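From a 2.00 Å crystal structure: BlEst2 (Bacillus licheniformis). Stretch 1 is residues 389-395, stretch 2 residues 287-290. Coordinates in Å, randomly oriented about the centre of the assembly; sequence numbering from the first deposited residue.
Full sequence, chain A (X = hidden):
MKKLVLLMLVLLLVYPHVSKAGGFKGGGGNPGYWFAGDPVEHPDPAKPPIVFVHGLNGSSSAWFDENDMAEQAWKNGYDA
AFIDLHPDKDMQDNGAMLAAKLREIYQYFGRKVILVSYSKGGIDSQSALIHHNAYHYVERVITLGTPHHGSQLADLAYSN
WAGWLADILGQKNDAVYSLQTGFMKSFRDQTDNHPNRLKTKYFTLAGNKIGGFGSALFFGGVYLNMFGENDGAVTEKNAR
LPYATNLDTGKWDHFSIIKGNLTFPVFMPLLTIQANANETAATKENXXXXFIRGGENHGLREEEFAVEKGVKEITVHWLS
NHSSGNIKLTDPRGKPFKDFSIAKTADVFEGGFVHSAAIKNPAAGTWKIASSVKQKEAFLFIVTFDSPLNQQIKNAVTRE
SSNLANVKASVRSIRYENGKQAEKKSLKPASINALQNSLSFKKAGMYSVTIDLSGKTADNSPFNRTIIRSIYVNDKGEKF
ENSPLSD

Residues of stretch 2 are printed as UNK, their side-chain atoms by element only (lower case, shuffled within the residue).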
ATOM      1  N   LEU A 389      -1.433  -5.309  24.108  1.00 30.99           N
ATOM      2  CA  LEU A 389      -0.192  -4.516  24.337  1.00 31.28           C
ATOM      3  C   LEU A 389      -0.140  -3.291  23.417  1.00 34.60           C
ATOM      4  O   LEU A 389       0.558  -2.370  23.745  1.00 32.34           O
ATOM      5  CB  LEU A 389       1.056  -5.386  24.155  1.00 31.04           C
ATOM      6  CG  LEU A 389       2.363  -4.603  24.111  1.00 36.15           C
ATOM      7  CD1 LEU A 389       2.751  -4.134  25.492  1.00 37.57           C
ATOM      8  CD2 LEU A 389       3.473  -5.403  23.459  1.00 38.62           C
ATOM      9  N   ASN A 390      -0.887  -3.312  22.312  1.00 34.11           N
ATOM     10  CA  ASN A 390      -0.910  -2.205  21.315  1.00 33.56           C
ATOM     11  C   ASN A 390      -1.233  -0.865  21.991  1.00 38.03           C
ATOM     12  O   ASN A 390      -0.606   0.105  21.651  1.00 36.62           O
ATOM     13  CB  ASN A 390      -1.800  -2.526  20.102  1.00 30.75           C
ATOM     14  CG  ASN A 390      -3.291  -2.541  20.387  1.00 53.59           C
ATOM     15  OD1 ASN A 390      -3.737  -3.135  21.368  1.00 48.58           O
ATOM     16  ND2 ASN A 390      -4.062  -1.854  19.572  1.00 42.66           N
ATOM     17  N   GLN A 391      -2.211  -0.849  22.896  1.00 37.22           N
ATOM     18  CA  GLN A 391      -2.658   0.377  23.603  1.00 38.77           C
ATOM     19  C   GLN A 391      -1.476   0.963  24.372  1.00 43.75           C
ATOM     20  O   GLN A 391      -1.260   2.159  24.295  1.00 45.29           O
ATOM     21  CB  GLN A 391      -3.820   0.038  24.528  1.00 41.84           C
ATOM     22  CG  GLN A 391      -5.184   0.157  23.863  1.00 57.40           C
ATOM     23  CD  GLN A 391      -5.664  -1.160  23.306  1.00 76.11           C
ATOM     24  OE1 GLN A 391      -5.680  -2.179  23.994  1.00 72.19           O
ATOM     25  NE2 GLN A 391      -6.062  -1.149  22.045  1.00 67.22           N
ATOM     26  N   GLN A 392      -0.710   0.097  25.022  1.00 38.66           N
ATOM     27  CA  GLN A 392       0.436   0.501  25.841  1.00 37.97           C
ATOM     28  C   GLN A 392       1.568   1.036  24.992  1.00 40.28           C
ATOM     29  O   GLN A 392       2.218   1.996  25.408  1.00 39.69           O
ATOM     30  CB  GLN A 392       0.897  -0.635  26.763  1.00 39.50           C
ATOM     31  CG  GLN A 392      -0.195  -1.144  27.731  1.00 49.07           C
ATOM     32  CD  GLN A 392      -0.933  -0.054  28.505  1.00 60.21           C
ATOM     33  OE1 GLN A 392      -0.337   0.849  29.103  1.00 51.20           O
ATOM     34  NE2 GLN A 392      -2.255  -0.120  28.503  1.00 51.27           N
ATOM     35  N   ILE A 393       1.795   0.422  23.799  1.00 34.51           N
ATOM     36  CA  ILE A 393       2.794   0.852  22.806  1.00 33.42           C
ATOM     37  C   ILE A 393       2.436   2.282  22.394  1.00 38.78           C
ATOM     38  O   ILE A 393       3.260   3.175  22.565  1.00 37.21           O
ATOM     39  CB  ILE A 393       2.888  -0.095  21.556  1.00 33.73           C
ATOM     40  CG1 ILE A 393       3.144  -1.577  21.935  1.00 33.19           C
ATOM     41  CG2 ILE A 393       3.930   0.410  20.526  1.00 33.40           C
ATOM     42  CD1 ILE A 393       4.520  -1.920  22.531  1.00 33.60           C
ATOM     43  N   LYS A 394       1.183   2.499  21.909  1.00 37.78           N
ATOM     44  CA  LYS A 394       0.693   3.818  21.506  1.00 39.70           C
ATOM     45  C   LYS A 394       0.924   4.853  22.622  1.00 50.00           C
ATOM     46  O   LYS A 394       1.485   5.911  22.344  1.00 50.43           O
ATOM     47  CB  LYS A 394      -0.782   3.758  21.115  1.00 42.98           C
ATOM     48  CG  LYS A 394      -1.199   4.855  20.150  1.00 57.79           C
ATOM     49  CD  LYS A 394      -2.698   4.800  19.870  1.00 68.28           C
ATOM     50  CE  LYS A 394      -3.186   5.948  19.017  1.00 79.73           C
ATOM     51  NZ  LYS A 394      -3.237   7.232  19.770  1.00 90.89           N
ATOM     52  N   ASN A 395       0.581   4.503  23.885  1.00 49.85           N
ATOM     53  CA  ASN A 395       0.788   5.367  25.047  1.00 53.12           C
ATOM     54  C   ASN A 395       2.251   5.733  25.268  1.00 59.61           C
ATOM     55  O   ASN A 395       2.526   6.887  25.581  1.00 61.15           O
ATOM     56  CB  ASN A 395       0.208   4.741  26.323  1.00 55.96           C
ATOM     57  CG  ASN A 395      -1.300   4.722  26.399  1.00 83.20           C
ATOM     58  OD1 ASN A 395      -2.006   5.564  25.826  1.00 75.15           O
ATOM     59  ND2 ASN A 395      -1.826   3.767  27.149  1.00 78.87           N
ATOM     60  N   UNK A 287      -4.970   0.634  16.151  1.00 32.03           N
ATOM     61  CA  UNK A 287      -3.653   0.466  15.525  1.00 33.30           C
ATOM     62  C   UNK A 287      -2.799  -0.549  16.284  1.00 35.88           C
ATOM     63  O   UNK A 287      -2.666  -0.449  17.506  1.00 36.85           O
ATOM     64  c   UNK A 287      -1.441   1.843  14.824  1.00 41.23           C
ATOM     65  c   UNK A 287      -1.295   1.242  13.417  1.00 41.69           C
ATOM     66  c   UNK A 287      -2.917   1.825  15.352  1.00 34.90           C
ATOM     67  c   UNK A 287      -0.923   3.257  14.743  1.00 46.12           C
ATOM     68  N   UNK A 288      -2.279  -1.556  15.559  1.00 27.71           N
ATOM     69  CA  UNK A 288      -1.414  -2.629  16.071  1.00 26.08           C
ATOM     70  C   UNK A 288      -0.032  -2.434  15.489  1.00 27.51           C
ATOM     71  O   UNK A 288       0.125  -1.675  14.532  1.00 23.47           O
ATOM     72  o   UNK A 288      -3.183  -4.239  16.299  1.00 43.10           O
ATOM     73  c   UNK A 288      -1.944  -3.996  15.654  1.00 29.50           C
ATOM     74  N   UNK A 289       0.967  -3.157  16.030  1.00 22.35           N
ATOM     75  CA  UNK A 289       2.333  -2.988  15.602  1.00 20.62           C
ATOM     76  C   UNK A 289       2.981  -4.293  15.303  1.00 20.60           C
ATOM     77  O   UNK A 289       2.704  -5.290  15.982  1.00 18.60           O
ATOM     78  c   UNK A 289       2.806   0.231  16.276  1.00 28.66           C
ATOM     79  c   UNK A 289       2.532  -0.902  17.040  1.00 26.34           C
ATOM     80  o   UNK A 289       0.820   2.789  18.001  1.00 44.19           O
ATOM     81  c   UNK A 289       3.131  -2.243  16.685  1.00 22.18           C
ATOM     82  c   UNK A 289       1.377   1.575  17.670  1.00 37.51           C
ATOM     83  c   UNK A 289       1.033   0.447  18.393  1.00 29.35           C
ATOM     84  c   UNK A 289       1.634  -0.774  18.099  1.00 27.77           C
ATOM     85  c   UNK A 289       2.259   1.473  16.606  1.00 29.48           C
ATOM     86  N   UNK A 290       3.878  -4.317  14.294  1.00 15.50           N
ATOM     87  CA  UNK A 290       4.576  -5.575  13.998  1.00 13.76           C
ATOM     88  C   UNK A 290       5.926  -5.610  14.718  1.00 16.88           C
ATOM     89  O   UNK A 290       6.302  -4.663  15.388  1.00 15.17           O
ATOM     90  c   UNK A 290       4.801  -5.467  12.485  1.00 14.86           C
ATOM     91  c   UNK A 290       4.303  -3.235  13.366  1.00 14.82           C
ATOM     92  c   UNK A 290       5.095  -3.982  12.274  1.00 18.84           C
TER

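Position 287 opens the stretch with four side-chain carbons and no heteroatom. Following the bonds out from CA, one carbon leads to a second, and there the chain forks into two ends, so the branch sits one step beyond CB. The backbone O of this position accepts a hydrogen bond from ND2 of Asn390 at 2.9 Å, with a nearly straight N-H...O angle of 170°. The forked side chain is that of leucine. Leu287 leaves CA sideways to the helix, with chi1 t and chi2 p, and its nearest side-chain approach is CB of Leu287 to CD of Lys394, 5.4 Å. What it offers instead is its backbone. A side-chain amide thus reads a main-chain group, a contact that asks little of the identity of the residue supplying the carbonyl.

Position 288 carries one carbon and then one oxygen, a short unbranched hydroxyl. Its CA lies 4.1 Å from CB of Asn390, and the CA atoms of position 288 and Asn390 are 5.3 Å apart, the closest backbone register between the segments. With CB bearing nothing more than that oxygen, the residue is serine. The short side chain of Ser288 points its CB sideways, and its OG lies 4.1 Å from ND2 of Asn390, too far for a hydrogen bond.

Position 289 has one carbon leading to a flat ring of six carbons, with an oxygen on the far side of the ring from the attachment. Its CB points toward the helix, and the helix covers 83 Å² of this residue, more than of any other in the stretch. The methyl CG2 of Ile393 sits over one face, 3.8 Å from the ring centroid and 21° off the normal, a CH-pi contact. The backbone O of Asn390 lies at the ring edge, near its plane, and the ring's oxygen approaches Lys394. A six-membered carbon ring with such an oxygen is tyrosine, with chi1 m. In the CH-pi contact the closest atoms are CG2 of Ile393 and CD2 of Tyr289 at 3.5 Å. At the edge, O of Asn390 is 3.7 Å from CE2 of Tyr289. Farther along, OH of Tyr289 approaches CG of Lys394 at 3.6 Å.

Position 290 has three side-chain carbons that close a ring back onto the backbone nitrogen. It is out of reach of the helix and takes no part in the contact. The closed ring is the signature of proline; CD of Pro290 is 8.0 Å from CG2 of Ile393, its nearest approach.

The contact works by dividing polar and apolar tasks over one helical turn. Asn390 provides the directional link to the loop backbone, while its own carbonyl O accepts the helical hydrogen bond from N of Lys394 at 3.0 Å and still borders the tyrosine ring edge. Three and four residues on, Ile393 and Lys394 meet the same ring, one over a face and the other near the hydroxyl. The rule to read is compact: one amide fixes the loop's main chain, and one aromatic side chain lies along the turn that follows. The two stretches together bury 264 Å², both sides summed.

Stretch 2 287-290: LSYP
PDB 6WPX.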